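Uncharacterized protein (Xanthomonas campestris pv. vesicatoria, PDB 4FC9) is a type III effector (XopL) delivered into plant cells, whose all-helical, bilobal C-terminal domain, represented here, probably acts as an E3 ubiquitin ligase. Local coordinates at residues 84-93 with 158-166. Numbering follows the deposited sequence.
Sequences MLAESRDLEF and AVQMWKTRE
Helix 84-88 passes helix 158-166 at 62° with the axes 11.2 Å apart; the CA atoms of Met-84 and Met-161 lie nearest each other along the first helix, and those of Phe-93 and Arg-165 beyond the turn. Within the all-helical XopL C-terminal domain, Met-161 packs as a single knob into a hole formed by Met-84, Glu-87, Ser-88 and Phe-93, illustrating how one long, unbranched side chain can fill the angle between two successive helices. Met-161 is a selenomethionine, like Met-84. With CG anti to the backbone N (chi1 -169°) and the chain extended beyond it, the residue reaches from its helix to the other segment. Met-161 CE lies over one face of the Phe-93 ring, displaced toward the rim and 3.9 Å from the centroid, a CH-pi contact; Met-161 SE stands obliquely to the same ring, and touches Ser-88 CB at 3.8 Å. Thr-164 CG2 approaches Phe-93 CZ, while its OG1 bonds to the carbonyl of Ala-131; His-132 meets the Phe-93 ring edge-to-face. Met-84 SE lies 3.7 Å from Arg-165 CD, and the bend at chi3 then carries Met-84 CE against Ala-158, 3.5 Å from Ala-158 O. Phe-56 and Leu-182 also touch Met-84, joining this layer to nearby loops. Beside the apolar core, Arg-165 grips the Glu-87 carboxylate side-on, the two flat groups only 19° from coplanar, and its NH1 continues the charged network to Glu-166 and bonds to the carbonyl of Pro-180. Such a paired grip should hold the guanidinium against rotation and probably stabilises the ionised carboxylate. Both acceptor oxygens use their syn lone pairs: Arg-165 NE reaches Glu-87 OE1 at 2.7 Å, close to the guanidinium plane, whereas Arg-165 NH2 meets Glu-87 OE2 at 2.6 Å with that oxygen tilted out of it.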
HETATM    1  N   MSE A  84      -2.636  -5.709  -9.617  1.00 23.72           N
HETATM    2  CA  MSE A  84      -1.753  -4.997  -8.701  1.00 20.97           C
HETATM    3  C   MSE A  84      -0.483  -5.779  -8.424  1.00 19.71           C
HETATM    4  O   MSE A  84       0.567  -5.194  -8.203  1.00 22.47           O
HETATM    5  CB  MSE A  84      -2.477  -4.662  -7.401  1.00 21.50           C
HETATM    6  CG  MSE A  84      -3.571  -3.627  -7.582  1.00 22.75           C
HETATM    7 SE   MSE A  84      -4.070  -2.791  -5.903  0.85 38.50          SE
HETATM    8  CE  MSE A  84      -4.691  -4.371  -4.988  1.00 17.25           C
ATOM      9  N   LEU A  85      -0.582  -7.101  -8.449  1.00 22.28           N
ATOM     10  CA  LEU A  85       0.602  -7.946  -8.351  1.00 22.26           C
ATOM     11  C   LEU A  85       1.596  -7.581  -9.447  1.00 24.76           C
ATOM     12  O   LEU A  85       2.779  -7.391  -9.181  1.00 28.83           O
ATOM     13  CB  LEU A  85       0.227  -9.433  -8.419  1.00 24.24           C
ATOM     14  CG  LEU A  85      -0.189 -10.078  -7.089  1.00 22.49           C
ATOM     15  CD1 LEU A  85      -0.794 -11.460  -7.298  1.00 21.28           C
ATOM     16  CD2 LEU A  85       0.998 -10.147  -6.134  1.00 18.82           C
ATOM     17  N   ALA A  86       1.108  -7.458 -10.676  1.00 25.40           N
ATOM     18  CA  ALA A  86       1.965  -7.106 -11.802  1.00 26.78           C
ATOM     19  C   ALA A  86       2.554  -5.706 -11.662  1.00 26.03           C
ATOM     20  O   ALA A  86       3.739  -5.505 -11.925  1.00 27.22           O
ATOM     21  CB  ALA A  86       1.207  -7.238 -13.114  1.00 26.17           C
ATOM     22  N   GLU A  87       1.722  -4.749 -11.254  1.00 25.68           N
ATOM     23  CA  GLU A  87       2.174  -3.377 -11.028  1.00 24.89           C
ATOM     24  C   GLU A  87       3.298  -3.320  -9.998  1.00 23.00           C
ATOM     25  O   GLU A  87       4.238  -2.543 -10.135  1.00 25.60           O
ATOM     26  CB  GLU A  87       1.014  -2.489 -10.567  1.00 22.95           C
ATOM     27  CG  GLU A  87       0.001  -2.166 -11.640  1.00 28.67           C
ATOM     28  CD  GLU A  87      -1.169  -1.369 -11.108  1.00 33.45           C
ATOM     29  OE1 GLU A  87      -1.093  -0.887  -9.962  1.00 36.12           O
ATOM     30  OE2 GLU A  87      -2.173  -1.229 -11.830  1.00 36.91           O
ATOM     31  N   SER A  88       3.202  -4.158  -8.971  1.00 25.21           N
ATOM     32  CA  SER A  88       4.185  -4.154  -7.895  1.00 22.50           C
ATOM     33  C   SER A  88       5.545  -4.698  -8.346  1.00 26.15           C
ATOM     34  O   SER A  88       6.547  -4.522  -7.658  1.00 25.59           O
ATOM     35  CB  SER A  88       3.662  -4.926  -6.686  1.00 19.06           C
ATOM     36  OG  SER A  88       3.645  -6.319  -6.941  1.00 20.89           O
ATOM     37  N   ARG A  89       5.573  -5.349  -9.502  1.00 25.24           N
ATOM     38  CA  ARG A  89       6.818  -5.826 -10.088  1.00 26.96           C
ATOM     39  C   ARG A  89       7.370  -4.821 -11.089  1.00 29.33           C
ATOM     40  O   ARG A  89       8.476  -4.984 -11.600  1.00 31.99           O
ATOM     41  CB  ARG A  89       6.595  -7.162 -10.792  1.00 31.39           C
ATOM     42  CG  ARG A  89       6.941  -8.385  -9.963  1.00 33.91           C
ATOM     43  CD  ARG A  89       6.023  -8.539  -8.782  1.00 24.56           C
ATOM     44  NE  ARG A  89       5.858  -9.940  -8.408  1.00 30.75           N
ATOM     45  CZ  ARG A  89       5.148 -10.363  -7.364  1.00 32.59           C
ATOM     46  NH1 ARG A  89       5.051 -11.664  -7.108  1.00 34.56           N
ATOM     47  NH2 ARG A  89       4.534  -9.489  -6.574  1.00 22.87           N
ATOM     48  N   ASP A  90       6.588  -3.784 -11.367  1.00 28.88           N
ATOM     49  CA  ASP A  90       6.925  -2.804 -12.394  1.00 31.65           C
ATOM     50  C   ASP A  90       7.921  -1.755 -11.893  1.00 33.95           C
ATOM     51  O   ASP A  90       7.713  -1.135 -10.854  1.00 35.80           O
ATOM     52  CB  ASP A  90       5.650  -2.133 -12.908  1.00 33.15           C
ATOM     53  CG  ASP A  90       5.929  -0.992 -13.859  1.00 46.65           C
ATOM     54  OD1 ASP A  90       5.110  -0.051 -13.896  1.00 52.68           O
ATOM     55  OD2 ASP A  90       6.952  -1.034 -14.574  1.00 55.43           O
ATOM     56  N   LEU A  91       8.995  -1.559 -12.651  1.00 31.47           N
ATOM     57  CA  LEU A  91      10.052  -0.628 -12.276  1.00 30.44           C
ATOM     58  C   LEU A  91       9.553   0.790 -12.107  1.00 28.57           C
ATOM     59  O   LEU A  91      10.067   1.543 -11.284  1.00 32.48           O
ATOM     60  CB  LEU A  91      11.141  -0.618 -13.339  1.00 39.37           C
ATOM     61  CG  LEU A  91      11.852  -1.939 -13.588  1.00 44.44           C
ATOM     62  CD1 LEU A  91      12.915  -1.736 -14.656  1.00 48.36           C
ATOM     63  CD2 LEU A  91      12.446  -2.473 -12.292  1.00 39.97           C
ATOM     64  N   GLU A  92       8.568   1.165 -12.911  1.00 30.73           N
ATOM     65  CA  GLU A  92       8.045   2.520 -12.867  1.00 32.98           C
ATOM     66  C   GLU A  92       7.274   2.730 -11.577  1.00 30.32           C
ATOM     67  O   GLU A  92       7.329   3.804 -10.981  1.00 33.74           O
ATOM     68  CB  GLU A  92       7.164   2.793 -14.080  1.00 41.72           C
ATOM     69  CG  GLU A  92       7.765   2.267 -15.375  1.00 53.77           C
ATOM     70  CD  GLU A  92       7.616   3.234 -16.530  1.00 60.46           C
ATOM     71  OE1 GLU A  92       6.948   4.274 -16.355  1.00 63.09           O
ATOM     72  OE2 GLU A  92       8.172   2.950 -17.612  1.00 63.94           O
ATOM     73  N   PHE A  93       6.565   1.693 -11.142  1.00 25.27           N
ATOM     74  CA  PHE A  93       5.862   1.742  -9.870  1.00 23.10           C
ATOM     75  C   PHE A  93       6.847   1.818  -8.711  1.00 24.78           C
ATOM     76  O   PHE A  93       6.712   2.655  -7.822  1.00 27.61           O
ATOM     77  CB  PHE A  93       4.952   0.527  -9.695  1.00 27.13           C
ATOM     78  CG  PHE A  93       4.321   0.440  -8.332  1.00 25.30           C
ATOM     79  CD1 PHE A  93       3.176   1.168  -8.035  1.00 23.81           C
ATOM     80  CD2 PHE A  93       4.880  -0.362  -7.343  1.00 22.14           C
ATOM     81  CE1 PHE A  93       2.598   1.096  -6.777  1.00 22.41           C
ATOM     82  CE2 PHE A  93       4.310  -0.437  -6.082  1.00 18.70           C
ATOM     83  CZ  PHE A  93       3.167   0.292  -5.800  1.00 19.97           C
ATOM     84  N   ALA A 158      -2.870  -5.776   0.324  1.00 15.78           N
ATOM     85  CA  ALA A 158      -3.422  -5.342  -0.953  1.00 15.56           C
ATOM     86  C   ALA A 158      -4.104  -3.987  -0.824  1.00 15.15           C
ATOM     87  O   ALA A 158      -4.020  -3.158  -1.725  1.00 18.30           O
ATOM     88  CB  ALA A 158      -4.384  -6.377  -1.503  1.00 13.40           C
ATOM     89  N   VAL A 159      -4.772  -3.760   0.301  1.00 17.05           N
ATOM     90  CA  VAL A 159      -5.395  -2.464   0.569  1.00 16.51           C
ATOM     91  C   VAL A 159      -4.325  -1.390   0.735  1.00 17.37           C
ATOM     92  O   VAL A 159      -4.480  -0.269   0.247  1.00 19.87           O
ATOM     93  CB  VAL A 159      -6.306  -2.507   1.818  1.00 16.18           C
ATOM     94  CG1 VAL A 159      -6.819  -1.112   2.151  1.00 17.08           C
ATOM     95  CG2 VAL A 159      -7.467  -3.462   1.606  1.00 17.41           C
ATOM     96  N   GLN A 160      -3.233  -1.744   1.411  1.00 17.73           N
ATOM     97  CA  GLN A 160      -2.084  -0.848   1.539  1.00 19.55           C
ATOM     98  C   GLN A 160      -1.608  -0.399   0.177  1.00 18.23           C
ATOM     99  O   GLN A 160      -1.352   0.785  -0.038  1.00 20.16           O
ATOM    100  CB  GLN A 160      -0.915  -1.534   2.246  1.00 19.98           C
ATOM    101  CG  GLN A 160      -0.945  -1.440   3.746  1.00 21.98           C
ATOM    102  CD  GLN A 160       0.433  -1.584   4.350  1.00 21.94           C
ATOM    103  OE1 GLN A 160       1.155  -2.527   4.046  1.00 26.80           O
ATOM    104  NE2 GLN A 160       0.812  -0.641   5.199  1.00 20.49           N
HETATM  105  N   MSE A 161      -1.480  -1.352  -0.739  1.00 18.03           N
HETATM  106  CA  MSE A 161      -1.008  -1.031  -2.069  1.00 19.14           C
HETATM  107  C   MSE A 161      -2.028  -0.211  -2.838  1.00 19.98           C
HETATM  108  O   MSE A 161      -1.659   0.626  -3.665  1.00 19.70           O
HETATM  109  CB  MSE A 161      -0.640  -2.278  -2.864  1.00 19.18           C
HETATM  110  CG  MSE A 161       0.096  -1.888  -4.135  1.00 21.92           C
HETATM  111 SE   MSE A 161       0.531  -3.301  -5.313  0.76 35.60          SE
HETATM  112  CE  MSE A 161       0.892  -2.216  -6.905  1.00 21.22           C
ATOM    113  N   TRP A 162      -3.308  -0.439  -2.561  1.00 17.07           N
ATOM    114  CA  TRP A 162      -4.331   0.370  -3.199  1.00 19.35           C
ATOM    115  C   TRP A 162      -4.129   1.829  -2.830  1.00 20.09           C
ATOM    116  O   TRP A 162      -4.138   2.699  -3.697  1.00 17.98           O
ATOM    117  CB  TRP A 162      -5.739  -0.074  -2.822  1.00 18.28           C
ATOM    118  CG  TRP A 162      -6.770   0.706  -3.581  1.00 22.86           C
ATOM    119  CD1 TRP A 162      -7.302   0.395  -4.800  1.00 24.13           C
ATOM    120  CD2 TRP A 162      -7.365   1.949  -3.190  1.00 23.07           C
ATOM    121  NE1 TRP A 162      -8.206   1.358  -5.182  1.00 23.95           N
ATOM    122  CE2 TRP A 162      -8.262   2.323  -4.210  1.00 23.54           C
ATOM    123  CE3 TRP A 162      -7.234   2.777  -2.069  1.00 21.55           C
ATOM    124  CZ2 TRP A 162      -9.022   3.492  -4.144  1.00 22.12           C
ATOM    125  CZ3 TRP A 162      -7.990   3.935  -2.004  1.00 21.99           C
ATOM    126  CH2 TRP A 162      -8.872   4.282  -3.035  1.00 19.69           C
ATOM    127  N   LYS A 163      -3.934   2.091  -1.542  1.00 20.00           N
ATOM    128  CA  LYS A 163      -3.652   3.444  -1.089  1.00 18.30           C
ATOM    129  C   LYS A 163      -2.383   3.975  -1.735  1.00 20.15           C
ATOM    130  O   LYS A 163      -2.361   5.097  -2.228  1.00 21.20           O
ATOM    131  CB  LYS A 163      -3.518   3.505   0.428  1.00 17.95           C
ATOM    132  CG  LYS A 163      -3.103   4.874   0.926  1.00 19.76           C
ATOM    133  CD  LYS A 163      -3.653   5.144   2.305  1.00 24.58           C
ATOM    134  CE  LYS A 163      -2.546   5.220   3.327  1.00 25.43           C
ATOM    135  NZ  LYS A 163      -3.084   5.555   4.675  1.00 28.14           N
ATOM    136  N   THR A 164      -1.337   3.156  -1.742  1.00 18.92           N
ATOM    137  CA  THR A 164      -0.047   3.543  -2.313  1.00 20.11           C
ATOM    138  C   THR A 164      -0.165   4.018  -3.759  1.00 18.85           C
ATOM    139  O   THR A 164       0.350   5.074  -4.111  1.00 18.29           O
ATOM    140  CB  THR A 164       0.977   2.392  -2.235  1.00 19.25           C
ATOM    141  OG1 THR A 164       1.323   2.155  -0.867  1.00 20.20           O
ATOM    142  CG2 THR A 164       2.237   2.746  -3.007  1.00 23.92           C
ATOM    143  N   ARG A 165      -0.852   3.243  -4.592  1.00 19.21           N
ATOM    144  CA  ARG A 165      -0.977   3.582  -6.005  1.00 20.41           C
ATOM    145  C   ARG A 165      -1.874   4.802  -6.214  1.00 24.00           C
ATOM    146  O   ARG A 165      -1.662   5.586  -7.138  1.00 26.85           O
ATOM    147  CB  ARG A 165      -1.452   2.375  -6.833  1.00 20.76           C
ATOM    148  CG  ARG A 165      -2.882   1.946  -6.579  1.00 22.40           C
ATOM    149  CD  ARG A 165      -3.174   0.542  -7.112  1.00 21.33           C
ATOM    150  NE  ARG A 165      -3.010   0.401  -8.561  1.00 25.95           N
ATOM    151  CZ  ARG A 165      -3.908   0.787  -9.466  1.00 29.05           C
ATOM    152  NH1 ARG A 165      -5.037   1.372  -9.087  1.00 27.77           N
ATOM    153  NH2 ARG A 165      -3.671   0.601 -10.755  1.00 30.40           N
ATOM    154  N   GLU A 166      -2.858   4.983  -5.340  1.00 22.00           N
ATOM    155  CA  GLU A 166      -3.715   6.156  -5.424  1.00 21.44           C
ATOM    156  C   GLU A 166      -2.981   7.425  -4.972  1.00 20.59           C
ATOM    157  O   GLU A 166      -3.230   8.510  -5.495  1.00 24.55           O
ATOM    158  CB  GLU A 166      -5.014   5.949  -4.636  1.00 23.48           C
ATOM    159  CG  GLU A 166      -5.898   4.830  -5.192  1.00 25.60           C
ATOM    160  CD  GLU A 166      -6.252   5.027  -6.656  1.00 27.32           C
ATOM    161  OE1 GLU A 166      -6.724   6.131  -7.004  1.00 31.24           O
ATOM    162  OE2 GLU A 166      -6.054   4.084  -7.456  1.00 24.55           O
TER